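Local structure of double Glycine Motif Protease domain from AMS/PCAT Transporter (Lachnospiraceae bacterium C6A11, 6MPZ) at residues R11-V16 with Y112-D117; A30-V35 with K66-Y71; K106-K111 with E128-S133. The protein probably cleaves leader peptides after a double-glycine motif, as the C39-family cysteine protease domain of a peptide-exporting AMS/PCAT transporter. All blocks are in the same frame, centred on the assembly; numbering follows the deposited sequence.

In the fold
The three contacts are spread over the two halves of a papain-like fold, one mainly helical and the other built on an antiparallel sheet. Contact 2 joins two helices in the helical half; contacts 1 and 3, with centres about 10 Å apart, sit on the neighbouring strands 112-117 and 101-109 of one sheet, whose Tyr-114 and Lys-106 hydrogen-bond backbone to backbone. Centres of contacts 1 and 2 are about 17 Å apart, yet their segments touch, Met-34 SD of 30-35 lying 3.4 Å from Asn-116 CB. Strand 112-117 ends at Asp-117, which with Cys-27 and His-101 forms the probable catalytic triad. The side chain of Phe-130 in contact 3 is about 14 Å from the bound hexaoxaicosane.

Contact 1: residues R11-V16 with Y112-D117; sequences RGRAKV and YAYIND
Arg-13 lays the end of its side chain over one face of the Tyr-114 ring. From CB, where chi1 of -62° sets CG anti to the carbonyl carbon, the chain runs on extended through CG to CD, the first atom to reach the tyrosine. CD of Arg-13 lies over the face near CD1 of Tyr-114 (3.4 Å), off the centre but within CH-pi range. The bend at chi3 then turns NE and CZ along the ring face, toward its hydroxyl end. CZ of Arg-13 ends 4.3 Å from the centroid of the Tyr-114 ring, almost on the ring normal, a cation-pi interaction. At the tip NH1 of Arg-13 comes nearest, 3.2 Å from Tyr-114 CE2, while the guanidinium plane is tilted 61° from the ring. A long, flexible cation suits this exposed place, and an electron-rich phenol ring suits its partner.

In this papain-like C39 peptidase fold the loop 11-16 runs nearly along strand 112-117, but Lys-106 of strand 101-109 bonds by its backbone to both Ala-14 and Tyr-114, so that strand lies between them. CA of Arg-13 is 7.6 Å from CA of Tyr-114, and Arg-13 and Asn-116 reach across. The residue after Asn-116, Asp-117, hydrogen-bonds His-101 NE2 and is probably the acid of a Cys-His-Asp triad.

Asn-116 gives ND2 to the carbonyl O of Val-16 at 2.8 Å. The acceptor lies in the asparagine's amide plane, whereas ND2 stands above the Val-16 carbonyl plane. OD1 of Asn-116 takes a hydrogen bond from Lys-106 NZ, which settles which way the amide is turned; an amide suits a buried site that must both give and accept. ND2 of Asn-116 also lies 3.6 Å from CB of Val-16.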
ATOM      1  N   ARG A  11       8.307   3.863  13.655  1.00 54.05           N
ATOM      2  CA  ARG A  11       8.793   3.052  14.796  1.00 57.98           C
ATOM      3  C   ARG A  11       8.009   1.761  14.999  1.00 57.37           C
ATOM      4  O   ARG A  11       8.563   0.684  14.813  1.00 75.57           O
ATOM      5  CB  ARG A  11       8.798   3.869  16.079  1.00 63.19           C
ATOM      6  CG  ARG A  11      10.080   3.665  16.920  1.00 69.82           C
ATOM      7  CD  ARG A  11      10.993   4.870  17.131  1.00 73.20           C
ATOM      8  NE  ARG A  11      12.243   4.859  16.348  1.00 79.45           N
ATOM      9  CZ  ARG A  11      13.190   5.790  16.396  1.00 80.41           C
ATOM     10  NH1 ARG A  11      13.101   6.837  17.216  1.00 84.95           N
ATOM     11  NH2 ARG A  11      14.262   5.670  15.613  1.00 74.47           N
ATOM     12  N   GLY A  12       6.746   1.848  15.382  1.00 54.83           N
ATOM     13  CA  GLY A  12       5.971   0.640  15.691  1.00 52.51           C
ATOM     14  C   GLY A  12       5.030   0.351  14.557  1.00 48.15           C
ATOM     15  O   GLY A  12       5.454   0.245  13.443  1.00 47.67           O
ATOM     16  N   ARG A  13       3.741   0.276  14.853  1.00 49.59           N
ATOM     17  CA  ARG A  13       2.723  -0.036  13.877  1.00 48.82           C
ATOM     18  C   ARG A  13       1.737   1.127  13.774  1.00 48.49           C
ATOM     19  O   ARG A  13       1.487   1.827  14.746  1.00 49.67           O
ATOM     20  CB  ARG A  13       2.009  -1.321  14.257  1.00 47.22           C
ATOM     21  CG  ARG A  13       2.949  -2.507  14.283  1.00 53.64           C
ATOM     22  CD  ARG A  13       2.303  -3.759  14.882  1.00 55.83           C
ATOM     23  NE  ARG A  13       2.076  -3.619  16.320  1.00 56.12           N
ATOM     24  CZ  ARG A  13       1.167  -4.292  17.027  1.00 62.46           C
ATOM     25  NH1 ARG A  13       0.364  -5.219  16.464  1.00 66.45           N
ATOM     26  NH2 ARG A  13       1.069  -4.061  18.338  1.00 61.78           N
ATOM     27  N   ALA A  14       1.202   1.328  12.571  1.00 43.98           N
ATOM     28  CA  ALA A  14       0.165   2.338  12.302  1.00 40.71           C
ATOM     29  C   ALA A  14      -1.197   1.701  12.572  1.00 40.54           C
ATOM     30  O   ALA A  14      -1.430   0.516  12.243  1.00 35.80           O
ATOM     31  CB  ALA A  14       0.219   2.815  10.867  1.00 37.30           C
ATOM     32  N   LYS A  15      -2.092   2.470  13.223  1.00 36.50           N
ATOM     33  CA  LYS A  15      -3.464   2.054  13.398  1.00 41.88           C
ATOM     34  C   LYS A  15      -4.205   2.420  12.118  1.00 34.39           C
ATOM     35  O   LYS A  15      -4.359   3.564  11.830  1.00 32.91           O
ATOM     36  CB  LYS A  15      -4.094   2.695  14.637  1.00 46.24           C
ATOM     37  CG  LYS A  15      -3.612   2.006  15.921  1.00 51.55           C
ATOM     38  CD  LYS A  15      -3.978   2.741  17.201  1.00 63.99           C
ATOM     39  CE  LYS A  15      -5.470   2.593  17.522  1.00 69.34           C
ATOM     40  NZ  LYS A  15      -5.805   3.235  18.819  1.00 70.53           N
ATOM     41  N   VAL A  16      -4.632   1.420  11.362  1.00 31.40           N
ATOM     42  CA  VAL A  16      -5.266   1.636  10.043  1.00 31.26           C
ATOM     43  C   VAL A  16      -6.565   0.863   9.969  1.00 28.27           C
ATOM     44  O   VAL A  16      -6.571  -0.347  10.189  1.00 27.73           O
ATOM     45  CB  VAL A  16      -4.364   1.161   8.855  1.00 32.74           C
ATOM     46  CG1 VAL A  16      -4.986   1.521   7.513  1.00 31.17           C
ATOM     47  CG2 VAL A  16      -2.981   1.800   8.936  1.00 33.08           C
ATOM     48  N   TYR A 112       6.574 -11.096  13.339  1.00 42.01           N
ATOM     49  CA  TYR A 112       5.269 -10.884  12.651  1.00 43.53           C
ATOM     50  C   TYR A 112       5.201  -9.532  11.917  1.00 37.88           C
ATOM     51  O   TYR A 112       5.656  -8.488  12.439  1.00 35.06           O
ATOM     52  CB  TYR A 112       4.075 -11.037  13.630  1.00 44.96           C
ATOM     53  CG  TYR A 112       3.915 -12.452  14.104  1.00 50.00           C
ATOM     54  CD1 TYR A 112       3.363 -13.398  13.280  1.00 54.21           C
ATOM     55  CD2 TYR A 112       4.370 -12.861  15.368  1.00 51.71           C
ATOM     56  CE1 TYR A 112       3.235 -14.719  13.684  1.00 57.98           C
ATOM     57  CE2 TYR A 112       4.306 -14.186  15.748  1.00 51.52           C
ATOM     58  CZ  TYR A 112       3.722 -15.111  14.910  1.00 54.36           C
ATOM     59  OH  TYR A 112       3.600 -16.433  15.248  1.00 50.69           O
ATOM     60  N   ALA A 113       4.632  -9.585  10.715  1.00 37.29           N
ATOM     61  CA  ALA A 113       4.236  -8.402   9.946  1.00 38.24           C
ATOM     62  C   ALA A 113       2.726  -8.208  10.099  1.00 37.33           C
ATOM     63  O   ALA A 113       1.956  -9.182  10.084  1.00 36.82           O
ATOM     64  CB  ALA A 113       4.573  -8.597   8.473  1.00 40.38           C
ATOM     65  N   TYR A 114       2.320  -6.954  10.247  1.00 36.23           N
ATOM     66  CA  TYR A 114       0.913  -6.594  10.463  1.00 38.32           C
ATOM     67  C   TYR A 114       0.344  -5.854   9.231  1.00 33.87           C
ATOM     68  O   TYR A 114       0.743  -4.710   8.893  1.00 32.27           O
ATOM     69  CB  TYR A 114       0.768  -5.773  11.746  1.00 40.85           C
ATOM     70  CG  TYR A 114       1.017  -6.603  12.976  1.00 44.88           C
ATOM     71  CD1 TYR A 114       2.322  -6.873  13.399  1.00 42.30           C
ATOM     72  CD2 TYR A 114      -0.044  -7.175  13.692  1.00 48.12           C
ATOM     73  CE1 TYR A 114       2.562  -7.665  14.532  1.00 45.06           C
ATOM     74  CE2 TYR A 114       0.191  -7.964  14.821  1.00 47.34           C
ATOM     75  CZ  TYR A 114       1.490  -8.212  15.230  1.00 45.22           C
ATOM     76  OH  TYR A 114       1.694  -8.992  16.326  1.00 49.79           O
ATOM     77  N   ILE A 115      -0.633  -6.508   8.625  1.00 29.76           N
ATOM     78  CA  ILE A 115      -1.157  -6.178   7.315  1.00 30.88           C
ATOM     79  C   ILE A 115      -2.692  -6.064   7.368  1.00 33.33           C
ATOM     80  O   ILE A 115      -3.350  -6.758   8.150  1.00 34.59           O
ATOM     81  CB  ILE A 115      -0.659  -7.270   6.345  1.00 35.18           C
ATOM     82  CG1 ILE A 115       0.818  -7.002   6.007  1.00 32.70           C
ATOM     83  CG2 ILE A 115      -1.503  -7.397   5.104  1.00 39.71           C
ATOM     84  CD1 ILE A 115       1.525  -8.154   5.385  1.00 34.03           C
ATOM     85  N   ASN A 116      -3.236  -5.128   6.597  1.00 30.84           N
ATOM     86  CA  ASN A 116      -4.673  -5.126   6.226  1.00 31.03           C
ATOM     87  C   ASN A 116      -4.715  -5.615   4.799  1.00 31.93           C
ATOM     88  O   ASN A 116      -4.327  -4.905   3.884  1.00 31.66           O
ATOM     89  CB  ASN A 116      -5.273  -3.706   6.352  1.00 30.49           C
ATOM     90  CG  ASN A 116      -5.590  -3.316   7.806  1.00 30.60           C
ATOM     91  OD1 ASN A 116      -5.540  -4.170   8.712  1.00 29.30           O
ATOM     92  ND2 ASN A 116      -5.872  -2.010   8.043  1.00 28.03           N
ATOM     93  N   ASP A 117      -5.089  -6.882   4.647  1.00 35.62           N
ATOM     94  CA  ASP A 117      -5.236  -7.525   3.371  1.00 34.88           C
ATOM     95  C   ASP A 117      -6.693  -7.293   2.886  1.00 37.47           C
ATOM     96  O   ASP A 117      -7.635  -7.707   3.558  1.00 35.87           O
ATOM     97  CB  ASP A 117      -4.964  -9.025   3.518  1.00 32.70           C
ATOM     98  CG  ASP A 117      -5.060  -9.774   2.196  1.00 36.21           C
ATOM     99  OD1 ASP A 117      -5.772  -9.357   1.229  1.00 34.36           O
ATOM    100  OD2 ASP A 117      -4.402 -10.813   2.108  1.00 37.26           O
TER

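Contact 2: residues A30-V35 with K66-Y71; sequences ASLAMV and KAARNY
The ring of Tyr-71 meets Leu-32 at its edge, near the ring plane: CE2 of Tyr-71 lies 4.3 Å from Leu-32 CD2. Val-48 and Val-43 also pack against this tyrosine. The ring's carbon edge meets the leucine methyl, while the hydroxyl is hydrogen-bonded to Asp-51 OD2 of helix 45-52.

Leu-32 carries the contact from helix 27-38, which starts at Cys-27, the probable nucleophile. Its CG is anti to the backbone N (chi1 179°), which extends the side chain to helix 61-70, where the two methyls divide the work. CD1 of Leu-32 rests 3.8 Å from CB of Ala-68; CD2 of Leu-32 lies 4.0 Å from CB of Ala-67 and also meets the tyrosine one turn further on. Alanines suit this side of the helix because their short side chains let the backbones come close: CA of Leu-32 is 7.3 Å from CA of Ala-68. Cys-52 of helix 45-52 touches the leucine and Phe-141 of strand 137-142 packs on Ala-68, so the contact lies where the helices of the papain-like fold meet the sheet.

Since the partners are methyls and a ring edge, cohesion here rests on dispersion and the exclusion of water, with shape rather than bond direction setting the fit.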
ATOM      1  N   ALA A  30      -8.825  -0.536  -2.633  1.00 23.90           N
ATOM      2  CA  ALA A  30      -9.091  -0.748  -1.225  1.00 25.66           C
ATOM      3  C   ALA A  30      -7.857  -0.350  -0.377  1.00 25.16           C
ATOM      4  O   ALA A  30      -8.005   0.316   0.628  1.00 22.34           O
ATOM      5  CB  ALA A  30      -9.455  -2.213  -0.988  1.00 27.86           C
ATOM      6  N   SER A  31      -6.655  -0.702  -0.854  1.00 23.74           N
ATOM      7  CA  SER A  31      -5.421  -0.429  -0.159  1.00 23.02           C
ATOM      8  C   SER A  31      -5.214   1.092  -0.140  1.00 22.48           C
ATOM      9  O   SER A  31      -4.915   1.627   0.901  1.00 20.59           O
ATOM     10  CB  SER A  31      -4.198  -1.137  -0.821  1.00 22.93           C
ATOM     11  OG  SER A  31      -4.333  -2.567  -0.778  1.00 25.37           O
ATOM     12  N   LEU A  32      -5.378   1.794  -1.258  1.00 22.52           N
ATOM     13  CA  LEU A  32      -5.236   3.276  -1.169  1.00 25.15           C
ATOM     14  C   LEU A  32      -6.358   3.910  -0.287  1.00 28.09           C
ATOM     15  O   LEU A  32      -6.159   4.947   0.328  1.00 29.15           O
ATOM     16  CB  LEU A  32      -5.226   3.911  -2.527  1.00 24.35           C
ATOM     17  CG  LEU A  32      -5.099   5.455  -2.580  1.00 23.10           C
ATOM     18  CD1 LEU A  32      -3.857   5.963  -1.902  1.00 23.79           C
ATOM     19  CD2 LEU A  32      -5.062   5.878  -4.035  1.00 22.61           C
ATOM     20  N   ALA A  33      -7.532   3.294  -0.237  1.00 30.03           N
ATOM     21  CA  ALA A  33      -8.656   3.850   0.556  1.00 30.71           C
ATOM     22  C   ALA A  33      -8.288   3.847   2.049  1.00 30.35           C
ATOM     23  O   ALA A  33      -8.434   4.874   2.735  1.00 28.03           O
ATOM     24  CB  ALA A  33      -9.969   3.086   0.282  1.00 29.22           C
ATOM     25  N   MET A  34      -7.735   2.716   2.507  1.00 28.78           N
ATOM     26  CA  MET A  34      -7.169   2.561   3.869  1.00 24.92           C
ATOM     27  C   MET A  34      -6.084   3.570   4.178  1.00 25.84           C
ATOM     28  O   MET A  34      -6.105   4.138   5.281  1.00 28.99           O
ATOM     29  CB  MET A  34      -6.635   1.149   4.090  1.00 23.13           C
ATOM     30  CG  MET A  34      -7.710   0.146   4.188  1.00 24.50           C
ATOM     31  SD  MET A  34      -7.311  -1.604   4.554  1.00 26.27           S
ATOM     32  CE  MET A  34      -6.900  -2.238   2.952  1.00 25.20           C
ATOM     33  N   VAL A  35      -5.150   3.800   3.245  1.00 26.39           N
ATOM     34  CA  VAL A  35      -4.116   4.846   3.438  1.00 28.44           C
ATOM     35  C   VAL A  35      -4.737   6.253   3.551  1.00 28.18           C
ATOM     36  O   VAL A  35      -4.375   7.021   4.435  1.00 29.54           O
ATOM     37  CB  VAL A  35      -2.974   4.847   2.367  1.00 26.31           C
ATOM     38  CG1 VAL A  35      -2.007   6.012   2.588  1.00 24.96           C
ATOM     39  CG2 VAL A  35      -2.173   3.573   2.414  1.00 26.77           C
ATOM     40  N   LYS A  66      -0.294   7.978  -8.698  1.00 36.86           N
ATOM     41  CA  LYS A  66      -0.861   9.199  -9.322  1.00 36.11           C
ATOM     42  C   LYS A  66      -2.162   9.641  -8.645  1.00 32.07           C
ATOM     43  O   LYS A  66      -2.358  10.834  -8.397  1.00 29.39           O
ATOM     44  CB  LYS A  66      -1.148   8.993 -10.820  1.00 38.50           C
ATOM     45  CG  LYS A  66       0.094   9.055 -11.703  1.00 40.49           C
ATOM     46  CD  LYS A  66      -0.285   8.992 -13.173  1.00 45.22           C
ATOM     47  CE  LYS A  66       0.942   8.829 -14.054  1.00 44.37           C
ATOM     48  NZ  LYS A  66       0.541   8.703 -15.485  1.00 51.01           N
ATOM     49  N   ALA A  67      -3.035   8.683  -8.369  1.00 27.42           N
ATOM     50  CA  ALA A  67      -4.292   8.958  -7.650  1.00 30.04           C
ATOM     51  C   ALA A  67      -4.001   9.503  -6.240  1.00 32.28           C
ATOM     52  O   ALA A  67      -4.605  10.481  -5.832  1.00 33.35           O
ATOM     53  CB  ALA A  67      -5.161   7.699  -7.584  1.00 30.76           C
ATOM     54  N   ALA A  68      -3.017   8.922  -5.534  1.00 32.21           N
ATOM     55  CA  ALA A  68      -2.645   9.390  -4.194  1.00 33.90           C
ATOM     56  C   ALA A  68      -2.179  10.857  -4.229  1.00 33.24           C
ATOM     57  O   ALA A  68      -2.515  11.652  -3.341  1.00 34.34           O
ATOM     58  CB  ALA A  68      -1.557   8.502  -3.628  1.00 32.50           C
ATOM     59  N   ARG A  69      -1.416  11.197  -5.264  1.00 33.16           N
ATOM     60  CA  ARG A  69      -0.874  12.561  -5.445  1.00 36.60           C
ATOM     61  C   ARG A  69      -1.951  13.590  -5.685  1.00 37.20           C
ATOM     62  O   ARG A  69      -1.859  14.675  -5.147  1.00 40.52           O
ATOM     63  CB  ARG A  69       0.136  12.617  -6.583  1.00 37.20           C
ATOM     64  CG  ARG A  69       1.479  12.020  -6.235  1.00 40.51           C
ATOM     65  CD  ARG A  69       2.470  12.176  -7.398  1.00 43.55           C
ATOM     66  NE  ARG A  69       3.579  11.218  -7.279  1.00 42.07           N
ATOM     67  CZ  ARG A  69       3.901  10.258  -8.144  1.00 41.85           C
ATOM     68  NH1 ARG A  69       3.235  10.077  -9.271  1.00 42.14           N
ATOM     69  NH2 ARG A  69       4.940   9.468  -7.884  1.00 41.55           N
ATOM     70  N   ASN A  70      -2.963  13.259  -6.486  1.00 38.69           N
ATOM     71  CA  ASN A  70      -4.100  14.156  -6.699  1.00 44.78           C
ATOM     72  C   ASN A  70      -4.916  14.369  -5.420  1.00 45.94           C
ATOM     73  O   ASN A  70      -5.519  15.424  -5.252  1.00 45.70           O
ATOM     74  CB  ASN A  70      -5.010  13.674  -7.836  1.00 47.57           C
ATOM     75  CG  ASN A  70      -4.413  13.943  -9.221  1.00 52.77           C
ATOM     76  OD1 ASN A  70      -4.566  13.132 -10.128  1.00 59.37           O
ATOM     77  ND2 ASN A  70      -3.735  15.086  -9.394  1.00 55.76           N
ATOM     78  N   TYR A  71      -4.917  13.396  -4.510  1.00 43.80           N
ATOM     79  CA  TYR A  71      -5.562  13.572  -3.193  1.00 44.09           C
ATOM     80  C   TYR A  71      -4.680  14.264  -2.144  1.00 41.75           C
ATOM     81  O   TYR A  71      -5.025  14.265  -0.966  1.00 42.09           O
ATOM     82  CB  TYR A  71      -6.010  12.222  -2.627  1.00 44.25           C
ATOM     83  CG  TYR A  71      -6.950  11.418  -3.493  1.00 44.68           C
ATOM     84  CD1 TYR A  71      -8.046  12.010  -4.142  1.00 42.80           C
ATOM     85  CD2 TYR A  71      -6.778  10.028  -3.612  1.00 47.67           C
ATOM     86  CE1 TYR A  71      -8.916  11.256  -4.908  1.00 40.53           C
ATOM     87  CE2 TYR A  71      -7.638   9.257  -4.381  1.00 48.68           C
ATOM     88  CZ  TYR A  71      -8.708   9.866  -5.020  1.00 48.10           C
ATOM     89  OH  TYR A  71      -9.548   9.054  -5.763  1.00 45.38           O
TER

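Contact 3: residues K106-K111 with E128-S133; sequences KGFKGK and EEFDRS
A T-shaped (edge-to-face) aromatic pair, Phe-108 against Phe-130, joins the antiparallel sheet of this papain-like domain to helix 127-133, which packs across it. The edge comes from Phe-108, on strand 101-109, and the face from Phe-130. The planes stand 87° apart, and the centroids are 5.1 Å from one another. CZ of Phe-108 comes closest, 3.6 Å from CZ of Phe-130, while CE1 of Phe-108 lies 3.8 Å from Phe-130 CE2, above the rim of the ring rather than over its centre. In such a pair the slightly positive C-H edge of one ring faces the pi cloud of the other, so two phenylalanines fit without needing polar partners.

The first torsions bring the rings together from different starting points. On the strand, the bond to CB of Phe-108 does not aim at the helix; chi1 of -61° places CG beside the backbone N, and the ring then reaches over. On the helix, Phe-130 already points at the strand, and its CG, anti to the backbone N, extends the ring toward Phe-108.

Ala-113 of strand 112-117 packs against both rings, beside their junction. Ile-115, Ile-95 and Leu-85 of helix 82-88 also line the pocket that takes Phe-130. Just before Phe-108 the strand holds a classic beta bulge, Lys-106 and Gly-107 both facing Tyr-114 and both hydrogen-bonded to its backbone. With the phi and psi that Gly-107 adopts, a CB would collide with the carbonyl O of Lys-106, so glycine suits the bulge. On the helix, the carboxylate of Asp-131, salt-bridged to Lys-86, sets its OD1 at the edge of the Phe-130 ring, in the ring plane.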
ATOM      1  N   LYS A 106       1.140  -2.217   7.901  1.00 26.50           N
ATOM      2  CA  LYS A 106       0.999  -1.364   9.062  1.00 28.21           C
ATOM      3  C   LYS A 106       2.268  -1.289   9.899  1.00 29.17           C
ATOM      4  O   LYS A 106       2.479  -0.279  10.572  1.00 28.02           O
ATOM      5  CB  LYS A 106      -0.142  -1.833   9.942  1.00 29.78           C
ATOM      6  CG  LYS A 106      -1.504  -1.777   9.253  1.00 28.18           C
ATOM      7  CD  LYS A 106      -2.600  -2.232  10.184  1.00 26.29           C
ATOM      8  CE  LYS A 106      -2.538  -3.734  10.329  1.00 31.04           C
ATOM      9  NZ  LYS A 106      -3.578  -4.251  11.206  1.00 34.50           N
ATOM     10  N   GLY A 107       3.099  -2.336   9.814  1.00 27.75           N
ATOM     11  CA  GLY A 107       4.419  -2.408  10.447  1.00 25.43           C
ATOM     12  C   GLY A 107       4.766  -3.820  10.847  1.00 26.56           C
ATOM     13  O   GLY A 107       4.111  -4.772  10.419  1.00 25.01           O
ATOM     14  N   PHE A 108       5.759  -3.925  11.731  1.00 30.15           N
ATOM     15  CA  PHE A 108       6.327  -5.193  12.218  1.00 29.96           C
ATOM     16  C   PHE A 108       6.379  -5.184  13.743  1.00 31.26           C
ATOM     17  O   PHE A 108       6.540  -4.115  14.363  1.00 28.18           O
ATOM     18  CB  PHE A 108       7.739  -5.352  11.676  1.00 30.46           C
ATOM     19  CG  PHE A 108       7.816  -5.392  10.161  1.00 30.65           C
ATOM     20  CD1 PHE A 108       7.580  -6.581   9.455  1.00 32.93           C
ATOM     21  CD2 PHE A 108       8.137  -4.244   9.433  1.00 32.26           C
ATOM     22  CE1 PHE A 108       7.637  -6.617   8.081  1.00 29.57           C
ATOM     23  CE2 PHE A 108       8.193  -4.275   8.039  1.00 32.24           C
ATOM     24  CZ  PHE A 108       7.957  -5.457   7.366  1.00 30.93           C
ATOM     25  N   LYS A 109       6.169  -6.350  14.348  1.00 29.81           N
ATOM     26  CA  LYS A 109       6.493  -6.551  15.755  1.00 36.59           C
ATOM     27  C   LYS A 109       6.845  -8.014  15.973  1.00 37.96           C
ATOM     28  O   LYS A 109       6.135  -8.907  15.512  1.00 34.48           O
ATOM     29  CB  LYS A 109       5.327  -6.155  16.655  1.00 40.64           C
ATOM     30  CG  LYS A 109       5.600  -6.185  18.157  1.00 43.02           C
ATOM     31  CD  LYS A 109       4.284  -6.270  18.959  1.00 47.46           C
ATOM     32  CE  LYS A 109       4.293  -5.300  20.118  1.00 54.16           C
ATOM     33  NZ  LYS A 109       4.679  -3.875  19.788  1.00 53.64           N
ATOM     34  N   GLY A 110       7.951  -8.253  16.677  1.00 37.30           N
ATOM     35  CA  GLY A 110       8.443  -9.613  16.879  1.00 37.98           C
ATOM     36  C   GLY A 110       8.698 -10.345  15.583  1.00 38.39           C
ATOM     37  O   GLY A 110       9.298  -9.788  14.675  1.00 37.37           O
ATOM     38  N   LYS A 111       8.219 -11.590  15.499  1.00 40.56           N
ATOM     39  CA  LYS A 111       8.355 -12.440  14.338  1.00 46.10           C
ATOM     40  C   LYS A 111       7.199 -12.271  13.344  1.00 43.63           C
ATOM     41  O   LYS A 111       6.874 -13.213  12.627  1.00 40.28           O
ATOM     42  CB  LYS A 111       8.477 -13.894  14.805  1.00 51.98           C
ATOM     43  CG  LYS A 111       9.850 -14.139  15.453  1.00 56.33           C
ATOM     44  CD  LYS A 111       9.901 -13.997  16.962  1.00 63.19           C
ATOM     45  CE  LYS A 111       9.707 -15.354  17.627  1.00 69.93           C
ATOM     46  NZ  LYS A 111      10.840 -16.312  17.366  1.00 70.99           N
ATOM     47  N   GLU A 128       8.816 -15.299   7.957  1.00 59.86           N
ATOM     48  CA  GLU A 128       9.320 -16.173   6.885  1.00 61.54           C
ATOM     49  C   GLU A 128       8.367 -16.106   5.710  1.00 55.05           C
ATOM     50  O   GLU A 128       8.825 -15.905   4.567  1.00 57.00           O
ATOM     51  CB  GLU A 128       9.590 -17.606   7.350  1.00 70.22           C
ATOM     52  CG  GLU A 128       8.378 -18.294   8.014  1.00 78.44           C
ATOM     53  CD  GLU A 128       7.387 -18.975   7.088  1.00 85.51           C
ATOM     54  OE1 GLU A 128       7.695 -19.191   5.897  1.00 87.04           O
ATOM     55  OE2 GLU A 128       6.270 -19.272   7.581  1.00 78.78           O
ATOM     56  N   GLU A 129       7.056 -16.204   5.990  1.00 49.00           N
ATOM     57  CA  GLU A 129       6.038 -16.085   4.952  1.00 46.40           C
ATOM     58  C   GLU A 129       6.014 -14.642   4.380  1.00 42.30           C
ATOM     59  O   GLU A 129       6.017 -14.461   3.173  1.00 36.09           O
ATOM     60  CB  GLU A 129       4.674 -16.476   5.493  1.00 44.80           C
ATOM     61  CG  GLU A 129       3.527 -16.331   4.506  1.00 48.03           C
ATOM     62  CD  GLU A 129       2.190 -16.734   5.066  1.00 45.60           C
ATOM     63  OE1 GLU A 129       2.166 -17.712   5.822  1.00 55.47           O
ATOM     64  OE2 GLU A 129       1.144 -16.162   4.676  1.00 51.51           O
ATOM     65  N   PHE A 130       6.061 -13.631   5.238  1.00 45.07           N
ATOM     66  CA  PHE A 130       6.195 -12.254   4.750  1.00 44.32           C
ATOM     67  C   PHE A 130       7.297 -12.128   3.729  1.00 43.22           C
ATOM     68  O   PHE A 130       7.053 -11.663   2.623  1.00 43.86           O
ATOM     69  CB  PHE A 130       6.477 -11.259   5.868  1.00 40.96           C
ATOM     70  CG  PHE A 130       6.599  -9.838   5.381  1.00 39.89           C
ATOM     71  CD1 PHE A 130       5.446  -9.043   5.187  1.00 39.64           C
ATOM     72  CD2 PHE A 130       7.831  -9.307   5.060  1.00 37.34           C
ATOM     73  CE1 PHE A 130       5.551  -7.734   4.733  1.00 36.80           C
ATOM     74  CE2 PHE A 130       7.932  -8.004   4.598  1.00 37.36           C
ATOM     75  CZ  PHE A 130       6.780  -7.214   4.448  1.00 36.52           C
ATOM     76  N   ASP A 131       8.493 -12.587   4.097  1.00 46.66           N
ATOM     77  CA  ASP A 131       9.680 -12.489   3.242  1.00 45.76           C
ATOM     78  C   ASP A 131       9.487 -13.140   1.874  1.00 45.83           C
ATOM     79  O   ASP A 131       9.993 -12.608   0.883  1.00 41.03           O
ATOM     80  CB  ASP A 131      10.935 -13.060   3.931  1.00 50.40           C
ATOM     81  CG  ASP A 131      11.435 -12.188   5.120  1.00 52.60           C
ATOM     82  OD1 ASP A 131      10.917 -11.070   5.371  1.00 51.05           O
ATOM     83  OD2 ASP A 131      12.374 -12.616   5.821  1.00 52.35           O
ATOM     84  N   ARG A 132       8.748 -14.260   1.779  1.00 46.38           N
ATOM     85  CA  ARG A 132       8.484 -14.836   0.443  1.00 45.50           C
ATOM     86  C   ARG A 132       7.344 -14.174  -0.339  1.00 44.78           C
ATOM     87  O   ARG A 132       7.393 -14.154  -1.562  1.00 46.41           O
ATOM     88  CB  ARG A 132       8.327 -16.348   0.480  1.00 50.34           C
ATOM     89  CG  ARG A 132       7.159 -16.943   1.211  1.00 58.39           C
ATOM     90  CD  ARG A 132       6.955 -18.431   0.885  1.00 63.93           C
ATOM     91  NE  ARG A 132       7.464 -19.306   1.960  1.00 68.07           N
ATOM     92  CZ  ARG A 132       6.834 -19.601   3.098  1.00 68.10           C
ATOM     93  NH1 ARG A 132       5.579 -19.229   3.305  1.00 67.20           N
ATOM     94  NH2 ARG A 132       7.447 -20.414   3.958  1.00 65.05           N
ATOM     95  N   SER A 133       6.349 -13.634   0.362  1.00 40.67           N
ATOM     96  CA  SER A 133       5.152 -13.037  -0.244  1.00 39.13           C
ATOM     97  C   SER A 133       5.356 -11.572  -0.718  1.00 41.15           C
ATOM     98  O   SER A 133       4.860 -11.172  -1.792  1.00 40.69           O
ATOM     99  CB  SER A 133       3.970 -13.076   0.728  1.00 37.39           C
ATOM    100  OG  SER A 133       3.555 -14.398   0.923  1.00 40.24           O
TER